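Local structure of aminopeptidase N family protein (Idiomarina loihiensis L2TR, 4FGM) at residues Leu31-Trp36 with Asp158-Leu163; Phe106-Leu111 with Cys123-His128. The protein binds zinc and, as a member of the peptidase M61 family, probably acts as an aminopeptidase that removes residues from the N-terminal end of peptides. All coordinates share one frame; numbering follows the deposited sequence.

Contact 1: Leu31-Trp36 with Asp158-Leu163; sequences LWLPNW and DNYDAL
Tyr160, at the start of the short helix 160-163, reaches across to Trp32 and Pro34, and one side chain thereby carries this whole contact. Its CB points toward the segment 31-36, and with CG anti to the backbone N (chi1 -171°) the ring extends away from the helix. Beyond CG, the CE2 corner is where the two sides first meet: CE2 lies 4.3 Å from CH2 of Trp32 and 4.0 Å from CG of Pro34. The two aromatics form an edge-to-face pair in which Tyr160 offers its edge to the face of the indole six-membered ring, with planes at 63° and centroids 5.8 Å apart. Pro34, approaching from the opposite direction, places its CG at the edge of the tyrosine ring, near the ring plane. At the tip, OH sits against the proline ring, 3.2 Å from CD of Pro34, while its polar partner is the backbone O of Cys112, which satisfies the hydroxyl in a buried setting. The helix bearing the tyrosine is itself anchored at its start, where Asn159 is the N-cap and its OD1 accepts from Ala162 N at 2.9 Å. An edge-to-face aromatic pair, flanked by a proline, thus joins an N-capped short helix to the end of strand 30-32 within the β-rich N-terminal domain of the M61 family.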
loop_
_atom_site.group_PDB
_atom_site.type_symbol
_atom_site.label_atom_id
_atom_site.label_comp_id
_atom_site.label_asym_id
_atom_site.label_seq_id
_atom_site.Cartn_x
_atom_site.Cartn_y
_atom_site.Cartn_z
ATOM N N LEU A 31 -19.464 14.026 -19.566
ATOM C CA LEU A 31 -18.800 14.129 -18.273
ATOM C C LEU A 31 -18.567 12.689 -17.808
ATOM O O LEU A 31 -19.449 11.834 -17.955
ATOM C CB LEU A 31 -19.710 14.854 -17.272
ATOM C CG LEU A 31 -20.314 16.187 -17.726
ATOM C CD1 LEU A 31 -21.389 16.638 -16.750
ATOM C CD2 LEU A 31 -19.220 17.221 -17.841
ATOM N N TRP A 32 -17.384 12.409 -17.271
ATOM C CA TRP A 32 -17.098 11.062 -16.795
ATOM C C TRP A 32 -16.299 11.043 -15.495
ATOM O O TRP A 32 -15.626 12.020 -15.140
ATOM C CB TRP A 32 -16.351 10.248 -17.863
ATOM C CG TRP A 32 -15.019 10.817 -18.263
ATOM C CD1 TRP A 32 -14.787 11.737 -19.239
ATOM C CD2 TRP A 32 -13.741 10.509 -17.689
ATOM N NE1 TRP A 32 -13.446 12.023 -19.314
ATOM C CE2 TRP A 32 -12.778 11.283 -18.374
ATOM C CE3 TRP A 32 -13.314 9.653 -16.661
ATOM C CZ2 TRP A 32 -11.413 11.234 -18.068
ATOM C CZ3 TRP A 32 -11.951 9.602 -16.354
ATOM C CH2 TRP A 32 -11.019 10.390 -17.059
ATOM N N LEU A 33 -16.384 9.920 -14.785
ATOM C CA LEU A 33 -15.669 9.766 -13.528
ATOM C C LEU A 33 -14.765 8.541 -13.588
ATOM O O LEU A 33 -15.157 7.481 -14.083
ATOM C CB LEU A 33 -16.656 9.625 -12.371
ATOM C CG LEU A 33 -16.021 9.816 -10.992
ATOM C CD1 LEU A 33 -15.641 11.286 -10.842
ATOM C CD2 LEU A 33 -16.995 9.394 -9.883
ATOM N N PRO A 34 -13.535 8.673 -13.088
ATOM C CA PRO A 34 -12.598 7.549 -13.101
ATOM C C PRO A 34 -13.228 6.309 -12.471
ATOM O O PRO A 34 -13.988 6.422 -11.511
ATOM C CB PRO A 34 -11.426 8.069 -12.272
ATOM C CG PRO A 34 -11.451 9.542 -12.533
ATOM C CD PRO A 34 -12.933 9.859 -12.459
ATOM N N ASN A 35 -12.922 5.131 -13.012
ATOM C CA ASN A 35 -13.463 3.905 -12.452
ATOM C C ASN A 35 -12.482 3.271 -11.470
ATOM O O ASN A 35 -12.795 2.269 -10.830
ATOM C CB ASN A 35 -13.848 2.926 -13.560
ATOM C CG ASN A 35 -15.122 3.332 -14.255
ATOM O OD1 ASN A 35 -16.063 3.783 -13.609
ATOM N ND2 ASN A 35 -15.167 3.169 -15.573
ATOM N N TRP A 36 -11.296 3.870 -11.362
ATOM C CA TRP A 36 -10.277 3.426 -10.421
ATOM C C TRP A 36 -9.319 4.576 -10.152
ATOM O O TRP A 36 -9.216 5.497 -10.954
ATOM C CB TRP A 36 -9.512 2.203 -10.938
ATOM C CG TRP A 36 -8.701 2.408 -12.183
ATOM C CD1 TRP A 36 -9.166 2.432 -13.470
ATOM C CD2 TRP A 36 -7.276 2.543 -12.270
ATOM N NE1 TRP A 36 -8.119 2.563 -14.349
ATOM C CE2 TRP A 36 -6.946 2.628 -13.642
ATOM C CE3 TRP A 36 -6.244 2.586 -11.326
ATOM C CZ2 TRP A 36 -5.627 2.763 -14.094
ATOM C CZ3 TRP A 36 -4.925 2.721 -11.778
ATOM C CH2 TRP A 36 -4.633 2.803 -13.151
ATOM N N ASP A 158 -2.841 22.001 -12.555
ATOM C CA ASP A 158 -2.564 22.227 -13.967
ATOM C C ASP A 158 -3.511 21.505 -14.920
ATOM O O ASP A 158 -3.717 21.947 -16.047
ATOM C CB ASP A 158 -1.116 21.849 -14.290
ATOM C CG ASP A 158 -0.110 22.738 -13.576
ATOM O OD1 ASP A 158 -0.474 23.875 -13.207
ATOM O OD2 ASP A 158 1.049 22.308 -13.397
ATOM N N ASN A 159 -4.099 20.407 -14.466
ATOM C CA ASN A 159 -5.017 19.628 -15.301
ATOM C C ASN A 159 -5.758 18.574 -14.470
ATOM O O ASN A 159 -5.443 18.361 -13.295
ATOM C CB ASN A 159 -4.240 18.943 -16.424
ATOM C CG ASN A 159 -3.024 18.205 -15.911
ATOM O OD1 ASN A 159 -3.128 17.376 -15.005
ATOM N ND2 ASN A 159 -1.862 18.506 -16.483
ATOM N N TYR A 160 -6.732 17.908 -15.079
ATOM C CA TYR A 160 -7.506 16.908 -14.363
ATOM C C TYR A 160 -6.627 15.855 -13.689
ATOM O O TYR A 160 -6.886 15.462 -12.550
ATOM C CB TYR A 160 -8.497 16.216 -15.295
ATOM C CG TYR A 160 -9.467 15.330 -14.552
ATOM C CD1 TYR A 160 -10.478 15.883 -13.759
ATOM C CD2 TYR A 160 -9.359 13.944 -14.605
ATOM C CE1 TYR A 160 -11.355 15.075 -13.034
ATOM C CE2 TYR A 160 -10.230 13.124 -13.881
ATOM C CZ TYR A 160 -11.223 13.700 -13.098
ATOM O OH TYR A 160 -12.066 12.910 -12.358
ATOM N N ASP A 161 -5.590 15.406 -14.390
ATOM C CA ASP A 161 -4.683 14.396 -13.859
ATOM C C ASP A 161 -4.053 14.850 -12.552
ATOM O O ASP A 161 -3.879 14.060 -11.623
ATOM C CB ASP A 161 -3.573 14.088 -14.858
ATOM C CG ASP A 161 -2.619 13.028 -14.348
ATOM O OD1 ASP A 161 -3.005 11.840 -14.312
ATOM O OD2 ASP A 161 -1.487 13.387 -13.967
ATOM N N ALA A 162 -3.702 16.128 -12.488
ATOM C CA ALA A 162 -3.096 16.670 -11.282
ATOM C C ALA A 162 -4.173 16.802 -10.212
ATOM O O ALA A 162 -3.950 16.470 -9.049
ATOM C CB ALA A 162 -2.467 18.022 -11.571
ATOM N N LEU A 163 -5.347 17.271 -10.616
ATOM C CA LEU A 163 -6.457 17.451 -9.692
ATOM C C LEU A 163 -6.749 16.201 -8.865
ATOM O O LEU A 163 -6.910 16.269 -7.644
ATOM C CB LEU A 163 -7.726 17.829 -10.457
ATOM C CG LEU A 163 -9.002 17.938 -9.613
ATOM C CD1 LEU A 163 -8.938 19.197 -8.754
ATOM C CD2 LEU A 163 -10.219 17.992 -10.525
#

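Contact 2: Phe106-Leu111 with Cys123-His128; sequences FNNTSL and CELHLH
The backbones of Phe106-Leu111 and Cys123-His128 stay well apart, with the CA atoms of Asn108 and Leu125 9.9 Å from each other, so side chains alone bridge strand 123-127 and the end of strand 103-106 with the weakly bonded helical turn that follows it. Asn108 and Leu125 approach from opposite directions, and the leucine methyl comes in tilted out of the carboxamide plane. With CG of Leu125 anti to the backbone N (chi1 -172°), CD1 lies 3.6 Å from OD1 of Asn108 and 3.7 Å from ND2 of Asn108. The methyl thus touches both polar ends of the amide and forms no hydrogen bond with either. Two residues further along the strand, Leu127 meets Phe106, its CG standing 4.4 Å from the ring atom CZ of Phe106, at the edge of the ring and near its plane. One face of that ring is occupied from within the same segment by CD2 of Leu111, 3.5 Å above the plane and offset toward the rim. Phe168 and Phe16 also pack against Phe106, setting it in a larger aromatic cluster of the domain interior. Leu125 in turn touches Leu163 of helix 160-163, whose backbone O accepts a hydrogen bond from Asn108 ND2. The chemistry is mixed: Phe106 with Leu127 is apolar, whereas Leu125 sets a methyl against a polar amide, whose rotation the bond through ND2 probably fixes and whose OD1, buried with no partner in the model, carries a likely desolvation cost.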
loop_
_atom_site.group_PDB
_atom_site.type_symbol
_atom_site.label_atom_id
_atom_site.label_comp_id
_atom_site.label_asym_id
_atom_site.label_seq_id
_atom_site.Cartn_x
_atom_site.Cartn_y
_atom_site.Cartn_z
ATOM N N PHE A 106 -11.152 13.047 1.220
ATOM C CA PHE A 106 -11.598 12.752 -0.136
ATOM C C PHE A 106 -10.530 12.856 -1.210
ATOM O O PHE A 106 -9.572 13.622 -1.097
ATOM C CB PHE A 106 -12.807 13.623 -0.542
ATOM C CG PHE A 106 -12.508 15.107 -0.671
ATOM C CD1 PHE A 106 -12.767 15.978 0.382
ATOM C CD2 PHE A 106 -11.986 15.629 -1.853
ATOM C CE1 PHE A 106 -12.528 17.349 0.261
ATOM C CE2 PHE A 106 -11.740 16.997 -1.990
ATOM C CZ PHE A 106 -12.008 17.860 -0.924
ATOM N N ASN A 107 -10.718 12.051 -2.247
ATOM C CA ASN A 107 -9.855 12.026 -3.413
ATOM C C ASN A 107 -10.765 12.556 -4.508
ATOM O O ASN A 107 -11.945 12.191 -4.576
ATOM C CB ASN A 107 -9.438 10.594 -3.742
ATOM C CG ASN A 107 -8.398 10.060 -2.787
ATOM O OD1 ASN A 107 -7.220 10.420 -2.865
ATOM N ND2 ASN A 107 -8.828 9.206 -1.868
ATOM N N ASN A 108 -10.235 13.406 -5.373
ATOM C CA ASN A 108 -11.062 13.966 -6.421
ATOM C C ASN A 108 -11.509 12.977 -7.484
ATOM O O ASN A 108 -12.358 13.300 -8.320
ATOM C CB ASN A 108 -10.378 15.199 -7.002
ATOM C CG ASN A 108 -10.310 16.325 -5.981
ATOM O OD1 ASN A 108 -11.315 16.646 -5.359
ATOM N ND2 ASN A 108 -9.129 16.914 -5.794
ATOM N N THR A 109 -10.958 11.766 -7.447
ATOM C CA THR A 109 -11.390 10.723 -8.377
ATOM C C THR A 109 -12.822 10.360 -7.983
ATOM O O THR A 109 -13.584 9.849 -8.794
ATOM C CB THR A 109 -10.551 9.430 -8.253
ATOM O OG1 THR A 109 -10.131 9.269 -6.892
ATOM C CG2 THR A 109 -9.342 9.456 -9.186
ATOM N N SER A 110 -13.178 10.625 -6.727
ATOM C CA SER A 110 -14.519 10.322 -6.228
ATOM C C SER A 110 -15.479 11.509 -6.277
ATOM O O SER A 110 -16.685 11.324 -6.380
ATOM C CB SER A 110 -14.458 9.811 -4.778
ATOM O OG SER A 110 -13.987 8.479 -4.710
ATOM N N LEU A 111 -14.948 12.722 -6.200
ATOM C CA LEU A 111 -15.802 13.906 -6.187
ATOM C C LEU A 111 -15.929 14.739 -7.461
ATOM O O LEU A 111 -16.984 15.310 -7.722
ATOM C CB LEU A 111 -15.365 14.830 -5.042
ATOM C CG LEU A 111 -15.992 14.569 -3.664
ATOM C CD1 LEU A 111 -15.691 13.155 -3.205
ATOM C CD2 LEU A 111 -15.468 15.575 -2.671
ATOM N N CYS A 123 -7.639 23.040 -13.589
ATOM C CA CYS A 123 -8.805 22.797 -12.757
ATOM C C CYS A 123 -8.711 23.599 -11.474
ATOM O O CYS A 123 -7.719 23.525 -10.754
ATOM C CB CYS A 123 -8.918 21.313 -12.414
ATOM S SG CYS A 123 -9.308 20.249 -13.819
ATOM N N GLU A 124 -9.739 24.389 -11.203
ATOM C CA GLU A 124 -9.767 25.178 -9.988
ATOM C C GLU A 124 -10.724 24.493 -9.035
ATOM O O GLU A 124 -11.751 23.953 -9.453
ATOM C CB GLU A 124 -10.223 26.604 -10.287
ATOM C CG GLU A 124 -9.068 27.562 -10.478
ATOM C CD GLU A 124 -9.501 28.950 -10.922
ATOM O OE1 GLU A 124 -10.575 29.418 -10.481
ATOM O OE2 GLU A 124 -8.751 29.574 -11.702
ATOM N N LEU A 125 -10.380 24.494 -7.757
ATOM C CA LEU A 125 -11.220 23.853 -6.761
ATOM C C LEU A 125 -11.457 24.812 -5.606
ATOM O O LEU A 125 -10.519 25.292 -4.979
ATOM C CB LEU A 125 -10.555 22.554 -6.267
ATOM C CG LEU A 125 -11.351 21.612 -5.355
ATOM C CD1 LEU A 125 -10.732 20.225 -5.379
ATOM C CD2 LEU A 125 -11.367 22.151 -3.946
ATOM N N HIS A 126 -12.723 25.093 -5.338
ATOM C CA HIS A 126 -13.094 25.993 -4.260
ATOM C C HIS A 126 -13.710 25.156 -3.141
ATOM O O HIS A 126 -14.825 24.658 -3.285
ATOM C CB HIS A 126 -14.109 27.015 -4.779
ATOM C CG HIS A 126 -13.760 27.583 -6.123
ATOM N ND1 HIS A 126 -12.865 28.620 -6.290
ATOM C CD2 HIS A 126 -14.158 27.228 -7.371
ATOM C CE1 HIS A 126 -12.728 28.878 -7.578
ATOM N NE2 HIS A 126 -13.501 28.048 -8.256
ATOM N N LEU A 127 -12.977 24.993 -2.041
ATOM C CA LEU A 127 -13.462 24.218 -0.900
ATOM C C LEU A 127 -14.136 25.139 0.111
ATOM O O LEU A 127 -13.471 25.951 0.759
ATOM C CB LEU A 127 -12.305 23.490 -0.205
ATOM C CG LEU A 127 -12.497 22.052 0.295
ATOM C CD1 LEU A 127 -11.712 21.887 1.577
ATOM C CD2 LEU A 127 -13.946 21.737 0.541
ATOM N N HIS A 128 -15.450 24.994 0.250
ATOM C CA HIS A 128 -16.233 25.807 1.177
ATOM C C HIS A 128 -16.344 25.103 2.527
ATOM O O HIS A 128 -16.470 23.873 2.593
ATOM C CB HIS A 128 -17.632 26.052 0.594
ATOM C CG HIS A 128 -17.610 26.718 -0.747
ATOM N ND1 HIS A 128 -17.524 28.086 -0.900
ATOM C CD2 HIS A 128 -17.589 26.201 -1.999
ATOM C CE1 HIS A 128 -17.446 28.381 -2.184
ATOM N NE2 HIS A 128 -17.482 27.255 -2.874
#

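Overall arrangement
Followed from the N terminus, the chain first passes strand 30-32 and the loop to Trp36, then runs through 121 residues rich in strand before helix 160-163 returns to close the long loop of contact 1. Contact 2 closes a much shorter loop of 11 residues, wholly within that span, so the two nest without crossing. Their centres lie 10 Å apart and they touch directly, through the helix 160-163 and through Leu33 and Pro34, which pack on Thr109 O. Together they tie helix 160-163 to strand 30-32, and the end of strand 103-106 with its following helical turn to strand 123-127, inside the N-terminal domain, away from the zinc site.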